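Long-range contacts in BtGH115A (Bacteroides thetaiotaomicron, PDB 5BY3), which acts as a family GH115 4-O-methyl-alpha-glucuronidase, a glycoside hydrolase with specificity for decorated arabinogalactans: residues Glu310-Leu315 with Ala353-Pro358; Tyr290-Arg295 with Arg317-Gln322; Gly683-Asp688 with Leu747-Lys752. All blocks are in the same frame, centred on the assembly; numbering follows the deposited sequence.

Contact 1 of 3, residues Glu310-Leu315 with Ala353-Pro358; sequences EQKAVL and AGLQVP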
loop_
_atom_site.group_PDB
_atom_site.type_symbol
_atom_site.label_atom_id
_atom_site.label_comp_id
_atom_site.label_asym_id
_atom_site.label_seq_id
_atom_site.Cartn_x
_atom_site.Cartn_y
_atom_site.Cartn_z
ATOM N N GLU A 310 15.548 -21.199 21.268
ATOM C CA GLU A 310 16.950 -21.008 20.847
ATOM C C GLU A 310 17.089 -19.784 19.956
ATOM O O GLU A 310 18.113 -19.089 20.006
ATOM C CB GLU A 310 17.478 -22.207 20.079
ATOM C CG GLU A 310 17.512 -23.528 20.816
ATOM C CD GLU A 310 17.634 -24.675 19.835
ATOM O OE1 GLU A 310 16.745 -24.836 18.974
ATOM O OE2 GLU A 310 18.631 -25.409 19.911
ATOM N N GLN A 311 16.063 -19.561 19.124
ATOM C CA GLN A 311 15.906 -18.342 18.319
ATOM C C GLN A 311 15.766 -17.057 19.201
ATOM O O GLN A 311 16.065 -15.974 18.722
ATOM C CB GLN A 311 14.773 -18.493 17.246
ATOM C CG GLN A 311 15.134 -19.378 16.025
ATOM C CD GLN A 311 14.131 -19.409 14.836
ATOM O OE1 GLN A 311 12.916 -19.348 15.008
ATOM N NE2 GLN A 311 14.667 -19.568 13.618
ATOM N N LYS A 312 15.372 -17.193 20.481
ATOM C CA LYS A 312 15.287 -16.062 21.443
ATOM C C LYS A 312 16.634 -15.699 22.069
ATOM O O LYS A 312 17.007 -14.519 22.104
ATOM C CB LYS A 312 14.262 -16.343 22.555
ATOM C CG LYS A 312 13.455 -15.125 23.009
ATOM C CD LYS A 312 12.802 -15.307 24.381
ATOM C CE LYS A 312 13.688 -14.771 25.504
ATOM N NZ LYS A 312 12.878 -14.420 26.702
ATOM N N ALA A 313 17.346 -16.717 22.560
ATOM C CA ALA A 313 18.725 -16.592 23.031
ATOM C C ALA A 313 19.617 -15.846 22.034
ATOM O O ALA A 313 20.507 -15.065 22.443
ATOM C CB ALA A 313 19.296 -17.981 23.316
ATOM N N VAL A 314 19.369 -16.093 20.737
ATOM C CA VAL A 314 20.146 -15.504 19.603
ATOM C C VAL A 314 19.996 -13.983 19.570
ATOM O O VAL A 314 20.981 -13.241 19.611
ATOM C CB VAL A 314 19.713 -16.067 18.202
ATOM C CG1 VAL A 314 20.473 -15.390 17.051
ATOM C CG2 VAL A 314 19.878 -17.575 18.125
ATOM N N LEU A 315 18.743 -13.558 19.497
ATOM C CA LEU A 315 18.365 -12.167 19.332
ATOM C C LEU A 315 18.862 -11.289 20.481
ATOM O O LEU A 315 19.435 -10.214 20.228
ATOM C CB LEU A 315 16.842 -12.063 19.164
ATOM C CG LEU A 315 16.215 -12.808 17.975
ATOM C CD1 LEU A 315 14.713 -12.678 17.996
ATOM C CD2 LEU A 315 16.752 -12.356 16.612
ATOM N N ALA A 353 7.053 -15.221 22.336
ATOM C CA ALA A 353 7.592 -16.186 23.288
ATOM C C ALA A 353 8.297 -15.448 24.454
ATOM O O ALA A 353 9.243 -15.975 25.076
ATOM C CB ALA A 353 8.534 -17.117 22.556
ATOM N N GLY A 354 7.823 -14.218 24.715
ATOM C CA GLY A 354 8.387 -13.280 25.684
ATOM C C GLY A 354 9.791 -12.738 25.419
ATOM O O GLY A 354 10.652 -12.779 26.303
ATOM N N LEU A 355 10.038 -12.205 24.223
ATOM C CA LEU A 355 11.356 -11.604 23.953
ATOM C C LEU A 355 11.407 -10.154 24.431
ATOM O O LEU A 355 10.432 -9.409 24.254
ATOM C CB LEU A 355 11.668 -11.692 22.476
ATOM C CG LEU A 355 12.819 -10.909 21.854
ATOM C CD1 LEU A 355 14.206 -11.472 22.111
ATOM C CD2 LEU A 355 12.551 -10.887 20.354
ATOM N N GLN A 356 12.528 -9.759 25.031
ATOM C CA GLN A 356 12.654 -8.390 25.524
ATOM C C GLN A 356 13.281 -7.480 24.464
ATOM O O GLN A 356 14.408 -7.713 24.018
ATOM C CB GLN A 356 13.405 -8.329 26.874
ATOM C CG GLN A 356 12.737 -9.083 28.032
ATOM C CD GLN A 356 11.231 -8.845 28.147
ATOM O OE1 GLN A 356 10.782 -7.773 28.534
ATOM N NE2 GLN A 356 10.447 -9.862 27.817
ATOM N N VAL A 357 12.532 -6.468 24.039
ATOM C CA VAL A 357 13.048 -5.499 23.061
ATOM C C VAL A 357 13.128 -4.152 23.788
ATOM O O VAL A 357 12.142 -3.745 24.407
ATOM C CB VAL A 357 12.154 -5.433 21.767
ATOM C CG1 VAL A 357 12.759 -4.561 20.691
ATOM C CG2 VAL A 357 11.937 -6.813 21.157
ATOM N N PRO A 358 14.288 -3.465 23.738
ATOM C CA PRO A 358 14.448 -2.206 24.497
ATOM C C PRO A 358 13.430 -1.164 24.095
ATOM O O PRO A 358 13.172 -0.977 22.886
ATOM C CB PRO A 358 15.875 -1.756 24.162
ATOM C CG PRO A 358 16.575 -3.025 23.763
ATOM C CD PRO A 358 15.535 -3.844 23.048
#
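K312 and L355 lie alongside each other, running opposite ways, the lysine carrying its aliphatic stem over the leucine and its amino group onto the backbone beyond. The stem touches through CG, 3.8 Å from L355 CD1, while CD passes 3.7 Å from A353 O. The chain then bends at chi3 (93°), which turns CE toward the loop, and NZ donates a hydrogen bond to G354 O (2.8 Å) from above the carbonyl plane, 45° out of it. Lysine suits the place because it is apolar along its stem and a donor at its end. In this TIM-barrel-type domain the contact joins helix 308-329 to the loop that leads from helix 347-352 into strand 362-366. G354 turns that loop with a positive phi, which a residue without a side chain adopts easily. Q356 NE2 adds a weak hydrogen bond to the same G354 oxygen. L315, one helical turn on from K312, crosses L355 at about a right angle, its CD1 resting 3.7 Å from L355 CD2. CG of L355 stands anti to its backbone N (chi1 167°); beyond it CD1 meets K312 CG and L315 CB. I350 of helix 347-352 touches both K312 and L315.

Contact 2 of 3, residues Tyr290-Arg295 with Arg317-Gln322; sequences YTLGMR and RVFVDQ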
loop_
_atom_site.group_PDB
_atom_site.type_symbol
_atom_site.label_atom_id
_atom_site.label_comp_id
_atom_site.label_asym_id
_atom_site.label_seq_id
_atom_site.Cartn_x
_atom_site.Cartn_y
_atom_site.Cartn_z
ATOM N N TYR A 290 17.555 2.127 11.586
ATOM C CA TYR A 290 18.312 0.879 11.769
ATOM C C TYR A 290 17.347 -0.206 12.122
ATOM O O TYR A 290 16.674 -0.123 13.178
ATOM C CB TYR A 290 19.385 1.043 12.864
ATOM C CG TYR A 290 20.502 1.944 12.421
ATOM C CD1 TYR A 290 21.584 1.421 11.706
ATOM C CD2 TYR A 290 20.455 3.337 12.633
ATOM C CE1 TYR A 290 22.596 2.230 11.258
ATOM C CE2 TYR A 290 21.495 4.159 12.178
ATOM C CZ TYR A 290 22.539 3.587 11.486
ATOM O OH TYR A 290 23.577 4.333 10.988
ATOM N N THR A 291 17.228 -1.190 11.223
ATOM C CA THR A 291 16.436 -2.380 11.533
ATOM C C THR A 291 17.261 -3.275 12.481
ATOM O O THR A 291 18.425 -3.541 12.212
ATOM C CB THR A 291 15.994 -3.145 10.252
ATOM O OG1 THR A 291 14.883 -2.466 9.655
ATOM C CG2 THR A 291 15.517 -4.542 10.567
ATOM N N LEU A 292 16.656 -3.732 13.578
ATOM C CA LEU A 292 17.356 -4.620 14.504
ATOM C C LEU A 292 17.002 -6.075 14.263
ATOM O O LEU A 292 16.024 -6.370 13.563
ATOM C CB LEU A 292 17.087 -4.226 15.953
ATOM C CG LEU A 292 17.680 -2.911 16.452
ATOM C CD1 LEU A 292 17.656 -2.921 17.974
ATOM C CD2 LEU A 292 19.092 -2.684 15.933
ATOM N N GLY A 293 17.802 -6.978 14.839
ATOM C CA GLY A 293 17.500 -8.405 14.826
ATOM C C GLY A 293 18.214 -9.156 13.732
ATOM O O GLY A 293 19.192 -8.673 13.179
HETATM N N MSE A 294 17.704 -10.348 13.434
HETATM C CA MSE A 294 18.309 -11.276 12.466
HETATM C C MSE A 294 17.285 -12.293 11.992
HETATM O O MSE A 294 16.549 -12.892 12.795
HETATM C CB MSE A 294 19.526 -12.005 13.055
HETATM C CG MSE A 294 20.430 -12.449 11.913
HETATM SE SE MSE A 294 22.159 -13.058 12.630
HETATM C CE MSE A 294 23.114 -13.731 11.054
ATOM N N ARG A 295 17.231 -12.473 10.669
ATOM C CA ARG A 295 16.503 -13.576 10.028
ATOM C C ARG A 295 17.491 -14.288 9.104
ATOM O O ARG A 295 18.700 -14.335 9.408
ATOM C CB ARG A 295 15.265 -13.066 9.264
ATOM C CG ARG A 295 14.134 -12.520 10.136
ATOM C CD ARG A 295 13.006 -11.930 9.284
ATOM N NE ARG A 295 12.033 -12.941 8.850
ATOM C CZ ARG A 295 11.623 -13.132 7.595
ATOM N NH1 ARG A 295 12.050 -12.364 6.593
ATOM N NH2 ARG A 295 10.744 -14.093 7.354
ATOM N N ARG A 317 21.459 -11.804 22.137
ATOM C CA ARG A 317 22.896 -11.627 21.847
ATOM C C ARG A 317 23.084 -10.595 20.739
ATOM O O ARG A 317 24.022 -9.782 20.767
ATOM C CB ARG A 317 23.574 -12.978 21.481
ATOM C CG ARG A 317 25.095 -12.927 21.226
ATOM C CD ARG A 317 25.864 -14.072 21.883
ATOM N NE ARG A 317 25.537 -14.200 23.314
ATOM C CZ ARG A 317 26.048 -13.452 24.306
ATOM N NH1 ARG A 317 26.950 -12.499 24.065
ATOM N NH2 ARG A 317 25.654 -13.650 25.565
ATOM N N VAL A 318 22.167 -10.629 19.783
ATOM C CA VAL A 318 22.241 -9.797 18.594
ATOM C C VAL A 318 21.917 -8.332 18.915
ATOM O O VAL A 318 22.649 -7.449 18.505
ATOM C CB VAL A 318 21.342 -10.397 17.480
ATOM C CG1 VAL A 318 20.865 -9.357 16.482
ATOM C CG2 VAL A 318 22.083 -11.526 16.789
ATOM N N PHE A 319 20.843 -8.078 19.658
ATOM C CA PHE A 319 20.494 -6.696 20.037
ATOM C C PHE A 319 21.667 -5.978 20.713
ATOM O O PHE A 319 22.035 -4.857 20.325
ATOM C CB PHE A 319 19.304 -6.670 20.988
ATOM C CG PHE A 319 18.009 -7.130 20.389
ATOM C CD1 PHE A 319 17.804 -7.159 18.998
ATOM C CD2 PHE A 319 16.950 -7.457 21.228
ATOM C CE1 PHE A 319 16.585 -7.544 18.464
ATOM C CE2 PHE A 319 15.717 -7.856 20.697
ATOM C CZ PHE A 319 15.533 -7.885 19.308
ATOM N N VAL A 320 22.269 -6.662 21.687
ATOM C CA VAL A 320 23.300 -6.085 22.547
ATOM C C VAL A 320 24.498 -5.636 21.724
ATOM O O VAL A 320 25.013 -4.541 21.948
ATOM C CB VAL A 320 23.667 -7.030 23.743
ATOM C CG1 VAL A 320 24.850 -6.504 24.534
ATOM C CG2 VAL A 320 22.474 -7.219 24.689
ATOM N N ASP A 321 24.888 -6.436 20.733
ATOM C CA ASP A 321 26.015 -6.074 19.851
ATOM C C ASP A 321 25.646 -5.037 18.811
ATOM O O ASP A 321 26.499 -4.212 18.419
ATOM C CB ASP A 321 26.579 -7.272 19.088
ATOM C CG ASP A 321 26.901 -8.469 19.969
ATOM O OD1 ASP A 321 26.426 -8.547 21.131
ATOM O OD2 ASP A 321 27.622 -9.358 19.449
ATOM N N GLN A 322 24.404 -5.115 18.328
ATOM C CA GLN A 322 23.918 -4.196 17.303
ATOM C C GLN A 322 23.781 -2.775 17.844
ATOM O O GLN A 322 24.284 -1.843 17.233
ATOM C CB GLN A 322 22.597 -4.672 16.703
ATOM C CG GLN A 322 22.774 -5.789 15.690
ATOM C CD GLN A 322 21.441 -6.291 15.151
ATOM O OE1 GLN A 322 20.381 -6.107 15.757
ATOM N NE2 GLN A 322 21.495 -6.937 14.000
#
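In the beta-alpha-beta crossover of a TIM-barrel-type domain, where helix 308-329 connects the parallel strands 290-291 and 339-341, Q322 of the helix grips both polar atoms of G293, in the segment that follows on from strand 290-291. G293 N donates to Q322 OE1 at 2.9 Å, in the plane of the side-chain carbonyl and on a lone pair. Q322 NE2 returns a bond to G293 O at 3.0 Å, tilted 23° from that carbonyl's plane. The glutamine chain runs extended beyond CG (chi2 177°), which carries CD out toward the loop, and L292 runs alongside it the other way, L292 CD2 lying 3.7 Å from Q322 OE1. F319 presents an edge: its CE1 is 3.8 Å from G293 CA, with G293 N in the plane of the ring. At the backbone angles of G293 a CB would be jammed against the preceding carbonyl oxygen, so glycine fits. V318 CG1 packs 3.8 Å from G293 O, and its CG2 meets the selenium of M294, a selenomethionine, at 4.4 Å. All six touching residues are buried, so the two bonds satisfy a peptide N-H and a carbonyl oxygen away from bulk solvent. They also fix the amide's rotation: turned over, OE1 would face the carbonyl oxygen of G293 and NE2 its N-H.

Contact 3 of 3, residues Gly683-Asp688 with Leu747-Lys752; sequences GNLKTD and LPVTGK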
loop_
_atom_site.group_PDB
_atom_site.type_symbol
_atom_site.label_atom_id
_atom_site.label_comp_id
_atom_site.label_asym_id
_atom_site.label_seq_id
_atom_site.Cartn_x
_atom_site.Cartn_y
_atom_site.Cartn_z
ATOM N N GLY A 683 -39.767 -15.251 5.936
ATOM C CA GLY A 683 -41.084 -15.833 6.015
ATOM C C GLY A 683 -41.120 -17.339 6.048
ATOM O O GLY A 683 -40.247 -18.018 6.621
ATOM N N ASN A 684 -42.168 -17.832 5.409
ATOM C CA ASN A 684 -42.509 -19.223 5.371
ATOM C C ASN A 684 -41.602 -19.999 4.422
ATOM O O ASN A 684 -41.595 -19.730 3.206
ATOM C CB ASN A 684 -43.960 -19.338 4.910
ATOM C CG ASN A 684 -44.591 -20.649 5.302
ATOM O OD1 ASN A 684 -44.264 -21.216 6.353
ATOM N ND2 ASN A 684 -45.513 -21.142 4.464
ATOM N N LEU A 685 -40.836 -20.937 4.990
ATOM C CA LEU A 685 -40.033 -21.900 4.216
ATOM C C LEU A 685 -40.725 -23.267 4.066
ATOM O O LEU A 685 -41.667 -23.575 4.804
ATOM C CB LEU A 685 -38.663 -22.120 4.871
ATOM C CG LEU A 685 -37.767 -20.942 5.279
ATOM C CD1 LEU A 685 -36.526 -21.471 5.986
ATOM C CD2 LEU A 685 -37.401 -20.008 4.125
ATOM N N LYS A 686 -40.248 -24.073 3.108
ATOM C CA LYS A 686 -40.550 -25.512 3.051
ATOM C C LYS A 686 -39.499 -26.205 3.942
ATOM O O LYS A 686 -38.859 -25.541 4.763
ATOM C CB LYS A 686 -40.503 -26.018 1.601
ATOM C CG LYS A 686 -41.225 -25.132 0.587
ATOM C CD LYS A 686 -41.279 -25.791 -0.782
ATOM C CE LYS A 686 -41.640 -24.800 -1.889
ATOM N NZ LYS A 686 -40.464 -24.028 -2.395
ATOM N N THR A 687 -39.334 -27.520 3.806
ATOM C CA THR A 687 -38.179 -28.267 4.372
ATOM C C THR A 687 -37.884 -28.165 5.892
ATOM O O THR A 687 -38.159 -27.160 6.558
ATOM C CB THR A 687 -36.855 -28.026 3.583
ATOM O OG1 THR A 687 -36.106 -26.943 4.172
ATOM C CG2 THR A 687 -37.105 -27.798 2.055
ATOM N N ASP A 688 -37.271 -29.237 6.390
ATOM C CA ASP A 688 -36.929 -29.464 7.800
ATOM C C ASP A 688 -35.999 -28.379 8.411
ATOM O O ASP A 688 -36.189 -27.936 9.556
ATOM C CB ASP A 688 -36.301 -30.883 7.883
ATOM C CG ASP A 688 -35.951 -31.344 9.317
ATOM O OD1 ASP A 688 -36.478 -30.799 10.310
ATOM O OD2 ASP A 688 -35.142 -32.297 9.444
ATOM N N LEU A 747 -29.332 -25.227 10.829
ATOM C CA LEU A 747 -30.216 -25.081 11.992
ATOM C C LEU A 747 -31.594 -25.680 11.727
ATOM O O LEU A 747 -32.071 -25.661 10.583
ATOM C CB LEU A 747 -30.353 -23.617 12.424
ATOM C CG LEU A 747 -29.136 -22.730 12.738
ATOM C CD1 LEU A 747 -29.572 -21.255 12.729
ATOM C CD2 LEU A 747 -28.423 -23.112 14.026
ATOM N N PRO A 748 -32.233 -26.229 12.784
ATOM C CA PRO A 748 -33.622 -26.676 12.632
ATOM C C PRO A 748 -34.582 -25.496 12.699
ATOM O O PRO A 748 -34.435 -24.659 13.588
ATOM C CB PRO A 748 -33.827 -27.584 13.845
ATOM C CG PRO A 748 -32.843 -27.104 14.878
ATOM C CD PRO A 748 -31.671 -26.565 14.116
ATOM N N VAL A 749 -35.528 -25.411 11.761
ATOM C CA VAL A 749 -36.703 -24.531 11.929
ATOM C C VAL A 749 -37.675 -25.161 12.946
ATOM O O VAL A 749 -37.571 -26.354 13.249
ATOM C CB VAL A 749 -37.452 -24.223 10.591
ATOM C CG1 VAL A 749 -36.478 -23.794 9.503
ATOM C CG2 VAL A 749 -38.331 -25.393 10.123
ATOM N N THR A 750 -38.604 -24.376 13.483
ATOM C CA THR A 750 -39.779 -24.978 14.109
ATOM C C THR A 750 -40.868 -25.207 13.054
ATOM O O THR A 750 -41.558 -26.230 13.082
ATOM C CB THR A 750 -40.312 -24.177 15.314
ATOM O OG1 THR A 750 -40.214 -22.775 15.050
ATOM C CG2 THR A 750 -39.523 -24.511 16.581
ATOM N N GLY A 751 -40.986 -24.280 12.103
ATOM C CA GLY A 751 -42.036 -24.330 11.083
ATOM C C GLY A 751 -43.061 -23.225 11.290
ATOM O O GLY A 751 -44.192 -23.330 10.816
ATOM N N LYS A 752 -42.613 -22.154 11.960
ATOM C CA LYS A 752 -43.416 -21.035 12.472
ATOM C C LYS A 752 -44.265 -20.210 11.499
ATOM O O LYS A 752 -45.394 -19.867 11.863
ATOM C CB LYS A 752 -42.517 -20.048 13.223
ATOM C CG LYS A 752 -42.446 -20.215 14.725
ATOM C CD LYS A 752 -42.423 -18.837 15.384
ATOM C CE LYS A 752 -41.214 -18.618 16.287
ATOM N NZ LYS A 752 -41.096 -19.588 17.410
#
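The flat groups that meet V749 and P748 are backbone carbonyls, those of T687 and D688; aromatic rings take no part. V749 CG2 stands over one face of the D688 carbonyl, 3.4 Å from D688 O, while P748 CA lies on the other side of that plane, 4.2 Å from the same oxygen. Toward the T687 carbonyl the same methyl is placed differently: it lies close to the plane of that carbonyl, 4.0 Å from T687 O. The contact lies in the C-terminal domain, whose two antiparallel sheets are consistent with a galactose-binding-like beta-sandwich. Both segments belong to links between the sheets: 683-688 leads from strand 677-682 to strand 689-696, and the segment 747-752 leaves strand 741-748 on the way to strand 755-761. Strands 689-696 and 741-748 pair antiparallel, L747 with V690, and a weak hydrogen bond from V749 N to D688 O, 3.4 Å long with an angle of 149° at the hydrogen, carries the same pairing one step past the ends of the strands. V749 suits the place because a compact branched side chain can rest on the neighbouring carbonyls while its own N-H points at one of them. T687, with a positive phi, turns its loop, and its OG1 is hydrogen-bonded to V776 O near the end of the modelled chain. In the other link, G751 adopts a phi of 110°, at which a CB would be jammed against the preceding carbonyl oxygen. L685 adds an apolar touch and also meets V644. Since CG1 of V749 is anti to the carbonyl carbon (chi1 -48°), CG2 takes the crowded position between the backbone N and that carbon, and CG1 meets L685 CD1 at 4.2 Å.

Contacts 1 and 2 are neighbours, their centres 10 Å apart, and both use helix 308-329 of the TIM-barrel-type domain. Their segments alternate along the chain: 290-295, 310-315, 317-322, then 353-358. They also touch: F319 CE2 packs against Q356 O and V357 CG2, and L315 CD2 against M294 O, so successive turns of one helix bind the loop after strand 290-291 and the loop before strand 362-366 into continuous packing. Contact 3 comes later in sequence, in the C-terminal domain, with its centre 56 Å from that of contact 1 and 62 Å from that of contact 2. It joins links between the sheets of what is probably a beta-sandwich and shares no helix or sheet with them.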